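Local structure of tryptophanyl-tRNA synthetase (Campylobacter jejuni subsp. jejuni, 3TZL) at residues Q27-D30 and A31-K34; A133-L137 and F138-I142; F204-E207 and K208-K211; H293-E296 and I297-G301. The protein catalyses the ATP-dependent attachment of tryptophan to its cognate tRNA, as a homodimeric class I aminoacyl-tRNA synthetase. One frame throughout, in Å; residues are numbered along the deposited sequence. Where two conformers were deposited one is given.

Contact 1 (Q27-D30 and A31-K34); sequences QMVD and AQEK
The carboxamide of Q32 meets the backbone carbonyl of V29 at its NE2 edge, where NE2 donates to V29 O over 3.1 Å. The bond lies in both planes: V29 O is only 11° out of the amide plane of Q32, and NE2 sits in the carbonyl plane, on a lone pair. V29 CG1 crosses near the amide, 3.9 Å from Q32 NE2. The Q32 chain folds back because CG stands beside its own backbone N (chi1 -72°); CB and CG lie against V29 O, and the amide is turned so that NE2 faces it. Q32 N adds a weak bond to the same oxygen, so V29 O receives two donors from one residue. One residue earlier, A31 N bonds to M28 O at 3.2 Å, and only weakly to Q27 O. These bonds wind down helix 18-30 before strand 36-41 of the Rossmann-type catalytic domain, whose M37 is covered by M28 and A31. At the other end OE1 accepts from D73 N and S77 OG, while NE2 has a second acceptor in G71 O. The buried amide therefore has its polar atoms satisfied and its flip fixed, tying the helix end to the 71-77 loop.

Contact 2 (A133-L137 and F138-I142); sequences ADILL and FDTRI. With TRP (tryptophan), chain J.
D134 takes the indole of the bound tryptophan: TRP NE1 donates to D134 OD2 over 3.0 Å, nearly straight at 170°. This is the amino-acid pocket of the class I Rossmann-type catalytic domain, and the pair lies in the last turn of helix 122-137, ahead of the loop to strand 142-144. Beside it, I135 CG1 packs 3.8 Å from TRP CZ2. In the next shell, H45 NE2 also bonds D134 OD2 and Q82 NE2 holds D134 OD1, which fixes the rotation of the carboxylate facing the indole. I135 is steadied from behind by the turn, its CG2 branch lying 3.7 Å from T140 CB. Farther out, L137 CG sits over one face of the F138 ring, while D134 O lies at the ring edge, in plane, 3.1 Å from CD2. The other neighbours of that ring include W80, L7 and A305 and I308 of helix 291-320. At the exit of the helix D139, with positive phi and psi, donates from N to L136 O, and its carboxylate pairs with K312. A water links L137 O to D139 OD2. T140 N bonds weakly to the carbonyl of I135; with OG1 beside its own backbone N (chi1 -55°), T140 OG1 donates to the same I135 O at 2.7 Å, in the carbonyl plane, on a lone pair.

Contact 3 (F204-E207 and K208-K211); sequences FSSE and KTLK
S206 and T209 meet across the first turn of helix 207-215, a local N-terminal capping contact on the surface, downstream of the KMSKS loop of this class I synthetase. S206 occupies the N-cap position. Its OG lies between the backbone N and the carbonyl carbon (chi1 62°), a rotamer that swings the hydroxyl over the start of the helix instead of out from it. There S206 OG comes within 3.1 Å of T209 N, the N3 amide. The K208 side chain passes the same hydroxyl with its CB, 3.7 Å from S206 OG, before bending away at its last two torsions. Helical bonding begins at once: L210 N donates to S206 O over 3.0 Å, and K211 N follows to E207 O at 2.9 Å.

Before the cap, S205 lays its CB against T209, meeting the CG2 branch at 3.7 Å. S205 OG lies nearest L210, 3.9 Å from L210 N, and is buried with no polar partner in the model. L210 rests on N270, V273 and N274 of helix 262-276 and on R281 of helix 278-289, while F204 stacks on Y284 of the latter helix, so these two residues join the turn to helices 262-276 and 278-289. The two hydroxyls of the cap meet tip to tip, S206 OG and T209 OG1 being hydrogen-bonded at 3.0 Å, with either able to donate.

Contact 4 (H293-E296 and I297-G301); sequences HLKE and ILDFG
K295 O accepts from D299 N over 2.7 Å, the shortest polar bond of this helical turn. The D299 side chain folds back over the same carbonyl because its CG stands beside the backbone N (chi1 -80°). From there it also faces the lysine: K295 NZ and D299 OD2 form a long, weak salt bridge of 3.4 Å. The lysine gets there by bending at its last two torsions, so its ammonium comes round to the carboxylate, while K295 CG also packs 3.5 Å from D299 OD2.

Roughly on the opposite side of the helix, H293 and I297 make a CH-pi contact. I297 CD1 lies over one face of the imidazole, 4.0 Å from its centroid and offset toward the rim, with NE2 the closest ring atom. E286 of helix 278-289 binds H293 ND1, which probably fixes the ring's rotation so that this face is offered to the isoleucine. L287 of that helix touches both residues. On the buried side L294 CG meets L298 CD1 at 4.0 Å, and L294 packs onto L61, A64 and L68 of helix 53-70. The backbone pair L298 N to L294 O is almost straight, at 172°. Together these are i to i+4 pairs of an amphipathic alpha-helix, near the start of helix 291-320, with a charged pair outward, L294 turned to helix 53-70 and L298 buried.

How the contacts relate
Contact 2 is the buried one, and it alone of the four touches a bound ligand. Contact 4 is partly buried, whereas contacts 1 and 3 lie at the surface. Contacts 1 and 2 both close a helix that leads into a strand of the nucleotide-binding fold, but one uses an amide and the other a hydroxyl to take up a carbonyl. Contact 3 treats the opposite helix end, where two hydroxyls bond to each other beside the first amides. Contact 4 lies within the early turns of helix 291-320, where backbone bonds already run i to i+4; side chains add a CH-pi contact, leucine packing and one weak salt bridge. That helix also covers F138 of contact 2.

Contact 1 (Q27-D30 and A31-K34)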
# COMPACT_ATOMS: atom_id res chain seq x y z
N GLN B 27 -13.95 15.77 -24.93
CA GLN B 27 -14.09 16.87 -23.99
C GLN B 27 -12.80 17.02 -23.20
O GLN B 27 -12.32 18.13 -22.95
CB GLN B 27 -15.26 16.60 -23.03
CG GLN B 27 -16.66 16.71 -23.67
CD GLN B 27 -17.10 15.44 -24.42
OE1 GLN B 27 -16.36 14.45 -24.50
NE2 GLN B 27 -18.30 15.47 -24.97
N MSE B 28 -12.24 15.88 -22.81
CA MSE B 28 -11.02 15.86 -22.02
C MSE B 28 -9.85 16.37 -22.85
O MSE B 28 -9.06 17.17 -22.39
CB MSE B 28 -10.77 14.44 -21.53
CG MSE B 28 -9.52 14.31 -20.71
SE MSE B 28 -9.29 12.49 -20.14
CE MSE B 28 -11.20 11.98 -20.09
N VAL B 29 -9.76 15.89 -24.09
CA VAL B 29 -8.73 16.35 -25.01
C VAL B 29 -8.83 17.86 -25.26
O VAL B 29 -7.83 18.57 -25.27
CB VAL B 29 -8.81 15.58 -26.36
CG1 VAL B 29 -8.01 16.30 -27.47
CG2 VAL B 29 -8.36 14.14 -26.18
N ASP B 30 -10.05 18.34 -25.45
CA ASP B 30 -10.25 19.76 -25.73
C ASP B 30 -10.01 20.65 -24.50
O ASP B 30 -9.80 21.85 -24.63
CB ASP B 30 -11.65 20.01 -26.31
CG ASP B 30 -11.84 19.41 -27.71
OD1 ASP B 30 -10.83 19.16 -28.41
OD2 ASP B 30 -13.00 19.21 -28.13
N ALA B 31 -10.03 20.07 -23.31
CA ALA B 31 -9.83 20.87 -22.10
C ALA B 31 -8.35 21.22 -21.88
O ALA B 31 -8.03 22.09 -21.08
CB ALA B 31 -10.41 20.16 -20.87
N GLN B 32 -7.46 20.55 -22.61
CA GLN B 32 -6.02 20.67 -22.40
C GLN B 32 -5.44 22.06 -22.58
O GLN B 32 -4.56 22.45 -21.82
CB GLN B 32 -5.26 19.72 -23.30
CG GLN B 32 -5.39 18.27 -22.89
CD GLN B 32 -4.62 17.36 -23.81
OE1 GLN B 32 -3.64 16.75 -23.41
NE2 GLN B 32 -5.06 17.28 -25.06
N GLU B 33 -5.90 22.79 -23.59
CA GLU B 33 -5.33 24.09 -23.89
C GLU B 33 -5.54 25.09 -22.75
O GLU B 33 -4.67 25.92 -22.47
CB GLU B 33 -5.93 24.65 -25.19
CG GLU B 33 -5.56 23.86 -26.43
CD GLU B 33 -6.23 24.40 -27.68
OE1 GLU B 33 -7.13 25.25 -27.55
OE2 GLU B 33 -5.86 23.96 -28.79
N LYS B 34 -6.69 25.02 -22.08
CA LYS B 34 -7.05 26.03 -21.10
C LYS B 34 -7.12 25.52 -19.66
O LYS B 34 -7.31 26.30 -18.72
CB LYS B 34 -8.37 26.73 -21.48
CG LYS B 34 -8.22 27.75 -22.61
CD LYS B 34 -9.41 28.71 -22.63
CE LYS B 34 -9.31 29.74 -23.75
NZ LYS B 34 -10.48 30.66 -23.75

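Contact 2 (A133-L137 and F138-I142)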
# COMPACT_ATOMS: atom_id res chain seq x y z
N ALA B 133 -4.74 8.77 -2.30
CA ALA B 133 -3.33 9.07 -2.49
C ALA B 133 -3.09 9.66 -3.89
O ALA B 133 -2.36 10.65 -4.02
CB ALA B 133 -2.48 7.81 -2.25
N ASP B 134 -3.70 9.07 -4.92
CA ASP B 134 -3.59 9.59 -6.28
C ASP B 134 -3.94 11.06 -6.32
O ASP B 134 -3.21 11.86 -6.87
CB ASP B 134 -4.57 8.87 -7.21
CG ASP B 134 -4.22 7.42 -7.44
OD1 ASP B 134 -3.01 7.09 -7.55
OD2 ASP B 134 -5.16 6.60 -7.52
N ILE B 135 -5.07 11.40 -5.73
CA ILE B 135 -5.56 12.77 -5.73
C ILE B 135 -4.69 13.73 -4.91
O ILE B 135 -4.28 14.79 -5.41
CB ILE B 135 -7.01 12.79 -5.23
CG1 ILE B 135 -7.88 11.93 -6.17
CG2 ILE B 135 -7.53 14.22 -5.13
CD1 ILE B 135 -9.20 11.53 -5.58
N LEU B 136 -4.36 13.35 -3.68
CA LEU B 136 -3.69 14.24 -2.73
C LEU B 136 -2.22 14.46 -3.03
O LEU B 136 -1.68 15.53 -2.76
CB LEU B 136 -3.83 13.73 -1.29
CG LEU B 136 -5.25 13.57 -0.76
CD1 LEU B 136 -5.30 13.10 0.69
CD2 LEU B 136 -6.02 14.86 -0.93
N LEU B 137 -1.56 13.42 -3.54
CA LEU B 137 -0.14 13.50 -3.90
C LEU B 137 0.17 14.70 -4.80
O LEU B 137 1.19 15.35 -4.64
CB LEU B 137 0.33 12.19 -4.56
CG LEU B 137 1.80 11.98 -4.97
CD1 LEU B 137 2.78 12.15 -3.79
CD2 LEU B 137 1.97 10.62 -5.59
N PHE B 138 -0.75 15.02 -5.71
CA PHE B 138 -0.53 16.07 -6.71
C PHE B 138 -1.21 17.41 -6.47
O PHE B 138 -1.27 18.24 -7.36
CB PHE B 138 -0.89 15.53 -8.09
CG PHE B 138 -0.12 14.30 -8.44
CD1 PHE B 138 1.19 14.39 -8.86
CD2 PHE B 138 -0.69 13.06 -8.28
CE1 PHE B 138 1.92 13.26 -9.14
CE2 PHE B 138 0.04 11.92 -8.55
CZ PHE B 138 1.35 12.02 -8.97
N ASP B 139 -1.70 17.63 -5.24
CA ASP B 139 -2.43 18.84 -4.90
C ASP B 139 -3.60 19.14 -5.85
O ASP B 139 -3.84 20.30 -6.18
CB ASP B 139 -1.51 20.05 -4.78
CG ASP B 139 -0.72 20.06 -3.47
OD1 ASP B 139 -1.30 20.40 -2.42
OD2 ASP B 139 0.48 19.71 -3.50
N THR B 140 -4.31 18.09 -6.25
CA THR B 140 -5.48 18.21 -7.10
C THR B 140 -6.53 19.14 -6.52
O THR B 140 -6.90 19.01 -5.36
CB THR B 140 -6.13 16.84 -7.26
OG1 THR B 140 -5.16 15.91 -7.74
CG2 THR B 140 -7.31 16.92 -8.24
N ARG B 141 -7.00 20.09 -7.32
CA ARG B 141 -8.15 20.90 -6.93
C ARG B 141 -9.47 20.30 -7.39
O ARG B 141 -10.48 20.38 -6.69
CB ARG B 141 -8.02 22.32 -7.48
CG ARG B 141 -6.92 23.13 -6.83
CD ARG B 141 -7.49 23.96 -5.70
NE ARG B 141 -8.31 25.04 -6.22
CZ ARG B 141 -8.76 26.05 -5.50
NH1 ARG B 141 -9.50 27.00 -6.07
NH2 ARG B 141 -8.48 26.13 -4.20
N ILE B 142 -9.46 19.68 -8.57
CA ILE B 142 -10.68 19.27 -9.26
C ILE B 142 -10.50 17.86 -9.78
O ILE B 142 -9.52 17.56 -10.48
CB ILE B 142 -10.96 20.17 -10.48
CG1 ILE B 142 -11.07 21.64 -10.09
CG2 ILE B 142 -12.22 19.74 -11.20
CD1 ILE B 142 -12.33 22.01 -9.34
N TRP J . -11.60 5.04 -9.65
CA TRP J . -11.55 5.64 -10.99
C TRP J . -12.46 4.90 -11.96
O TRP J . -12.73 5.37 -13.07
CB TRP J . -10.11 5.68 -11.52
CG TRP J . -9.19 6.47 -10.63
CD1 TRP J . -8.19 5.98 -9.84
CD2 TRP J . -9.25 7.88 -10.41
NE1 TRP J . -7.59 7.02 -9.15
CE2 TRP J . -8.23 8.19 -9.47
CE3 TRP J . -10.06 8.90 -10.91
CZ2 TRP J . -8.00 9.50 -9.04
CZ3 TRP J . -9.83 10.20 -10.47
CH2 TRP J . -8.81 10.49 -9.55
OXT TRP J . -12.94 3.81 -11.63
O HOH W 1 -3.32 17.85 -2.05
O HOH W 2 1.59 18.07 -5.04

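Contact 3 (F204-E207 and K208-K211)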
# COMPACT_ATOMS: atom_id res chain seq x y z
N PHE B 204 -10.93 1.45 -32.61
CA PHE B 204 -9.69 0.82 -33.00
C PHE B 204 -9.88 -0.61 -33.47
O PHE B 204 -9.11 -1.50 -33.12
CB PHE B 204 -8.68 0.90 -31.84
CG PHE B 204 -8.34 2.30 -31.44
CD1 PHE B 204 -7.59 3.11 -32.28
CD2 PHE B 204 -8.78 2.83 -30.24
CE1 PHE B 204 -7.28 4.41 -31.92
CE2 PHE B 204 -8.49 4.13 -29.89
CZ PHE B 204 -7.73 4.92 -30.73
N SER B 205 -10.89 -0.83 -34.29
CA SER B 205 -11.17 -2.15 -34.82
C SER B 205 -10.65 -2.24 -36.24
O SER B 205 -10.16 -1.25 -36.78
CB SER B 205 -12.68 -2.41 -34.79
OG SER B 205 -13.38 -1.35 -35.44
N SER B 206 -10.72 -3.42 -36.83
CA SER B 206 -10.40 -3.56 -38.23
C SER B 206 -11.58 -3.03 -39.02
O SER B 206 -12.68 -2.95 -38.49
CB SER B 206 -10.22 -5.04 -38.59
OG SER B 206 -11.42 -5.76 -38.35
N GLU B 207 -11.34 -2.67 -40.28
CA GLU B 207 -12.40 -2.24 -41.17
C GLU B 207 -13.50 -3.28 -41.29
O GLU B 207 -14.67 -2.93 -41.48
CB GLU B 207 -11.85 -1.91 -42.54
CG GLU B 207 -10.99 -0.67 -42.56
CD GLU B 207 -10.71 -0.19 -43.97
OE1 GLU B 207 -11.42 -0.64 -44.89
OE2 GLU B 207 -9.79 0.64 -44.15
N LYS B 208 -13.14 -4.55 -41.17
CA LYS B 208 -14.10 -5.65 -41.22
C LYS B 208 -15.04 -5.60 -40.02
O LYS B 208 -16.25 -5.79 -40.15
CB LYS B 208 -13.38 -7.00 -41.26
CG LYS B 208 -14.31 -8.20 -41.47
CD LYS B 208 -13.62 -9.53 -41.22
CE LYS B 208 -13.17 -9.66 -39.76
NZ LYS B 208 -14.31 -9.55 -38.79
N THR B 209 -14.47 -5.35 -38.85
CA THR B 209 -15.25 -5.28 -37.62
C THR B 209 -16.16 -4.05 -37.58
O THR B 209 -17.29 -4.11 -37.08
CB THR B 209 -14.33 -5.30 -36.40
OG1 THR B 209 -13.58 -6.53 -36.40
CG2 THR B 209 -15.12 -5.21 -35.12
N LEU B 210 -15.67 -2.94 -38.12
CA LEU B 210 -16.48 -1.72 -38.24
C LEU B 210 -17.65 -1.92 -39.21
O LEU B 210 -18.80 -1.58 -38.91
CB LEU B 210 -15.60 -0.54 -38.67
CG LEU B 210 -16.36 0.77 -38.91
CD1 LEU B 210 -16.99 1.25 -37.60
CD2 LEU B 210 -15.48 1.85 -39.55
N LYS B 211 -17.36 -2.49 -40.38
CA LYS B 211 -18.39 -2.83 -41.36
C LYS B 211 -19.50 -3.67 -40.73
O LYS B 211 -20.68 -3.43 -40.94
CB LYS B 211 -17.78 -3.56 -42.56
CG LYS B 211 -18.70 -3.72 -43.76
CD LYS B 211 -18.04 -4.53 -44.87
CE LYS B 211 -18.96 -4.70 -46.09
NZ LYS B 211 -18.54 -5.84 -46.95

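Contact 4 (H293-E296 and I297-G301)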
# COMPACT_ATOMS: atom_id res chain seq x y z
N HIS B 293 8.74 3.95 -28.55
CA HIS B 293 8.19 5.29 -28.67
C HIS B 293 7.17 5.58 -27.57
O HIS B 293 7.15 6.67 -27.00
CB HIS B 293 7.58 5.53 -30.05
CG HIS B 293 7.24 6.97 -30.30
ND1 HIS B 293 6.27 7.36 -31.20
CD2 HIS B 293 7.76 8.11 -29.79
CE1 HIS B 293 6.19 8.68 -31.22
NE2 HIS B 293 7.09 9.16 -30.37
N LEU B 294 6.33 4.59 -27.26
CA LEU B 294 5.33 4.77 -26.22
C LEU B 294 6.04 4.91 -24.87
O LEU B 294 5.68 5.76 -24.07
CB LEU B 294 4.33 3.61 -26.22
CG LEU B 294 3.18 3.66 -25.22
CD1 LEU B 294 2.31 4.91 -25.43
CD2 LEU B 294 2.33 2.39 -25.31
N LYS B 295 7.06 4.09 -24.65
CA LYS B 295 7.85 4.15 -23.42
C LYS B 295 8.49 5.54 -23.21
O LYS B 295 8.45 6.07 -22.10
CB LYS B 295 8.92 3.06 -23.44
CG LYS B 295 9.67 2.87 -22.15
CD LYS B 295 10.55 1.63 -22.21
CE LYS B 295 11.98 1.99 -22.57
NZ LYS B 295 12.67 2.71 -21.45
N GLU B 296 9.07 6.10 -24.27
CA GLU B 296 9.68 7.43 -24.22
C GLU B 296 8.66 8.48 -23.76
O GLU B 296 8.97 9.36 -22.96
CB GLU B 296 10.30 7.81 -25.58
CG GLU B 296 11.61 7.06 -25.93
CD GLU B 296 12.22 7.45 -27.30
OE1 GLU B 296 11.53 8.04 -28.16
OE2 GLU B 296 13.42 7.16 -27.51
N ILE B 297 7.43 8.37 -24.27
CA ILE B 297 6.38 9.30 -23.94
C ILE B 297 5.88 9.11 -22.50
O ILE B 297 5.72 10.08 -21.76
CB ILE B 297 5.21 9.15 -24.93
CG1 ILE B 297 5.65 9.60 -26.33
CG2 ILE B 297 4.01 9.95 -24.44
CD1 ILE B 297 4.69 9.16 -27.43
N LEU B 298 5.65 7.86 -22.10
CA LEU B 298 5.26 7.57 -20.73
C LEU B 298 6.37 7.94 -19.74
O LEU B 298 6.09 8.39 -18.64
CB LEU B 298 4.88 6.09 -20.58
CG LEU B 298 3.56 5.77 -21.29
CD1 LEU B 298 3.23 4.28 -21.22
CD2 LEU B 298 2.45 6.63 -20.69
N ASP B 299 7.63 7.74 -20.13
CA ASP B 299 8.76 8.07 -19.25
C ASP B 299 8.84 9.56 -19.01
O ASP B 299 9.07 9.99 -17.91
CB ASP B 299 10.08 7.55 -19.82
CG ASP B 299 10.28 6.08 -19.55
OD1 ASP B 299 9.61 5.56 -18.63
OD2 ASP B 299 11.10 5.44 -20.24
N PHE B 300 8.61 10.34 -20.06
CA PHE B 300 8.56 11.78 -19.95
C PHE B 300 7.45 12.27 -19.02
O PHE B 300 7.68 13.13 -18.17
CB PHE B 300 8.41 12.41 -21.33
CG PHE B 300 8.14 13.88 -21.32
CD1 PHE B 300 8.91 14.73 -20.56
CD2 PHE B 300 7.13 14.41 -22.10
CE1 PHE B 300 8.66 16.10 -20.56
CE2 PHE B 300 6.88 15.77 -22.12
CZ PHE B 300 7.65 16.63 -21.34
N GLY B 301 6.24 11.74 -19.21
CA GLY B 301 5.11 12.09 -18.36
C GLY B 301 5.44 11.78 -16.91
O GLY B 301 5.21 12.60 -16.02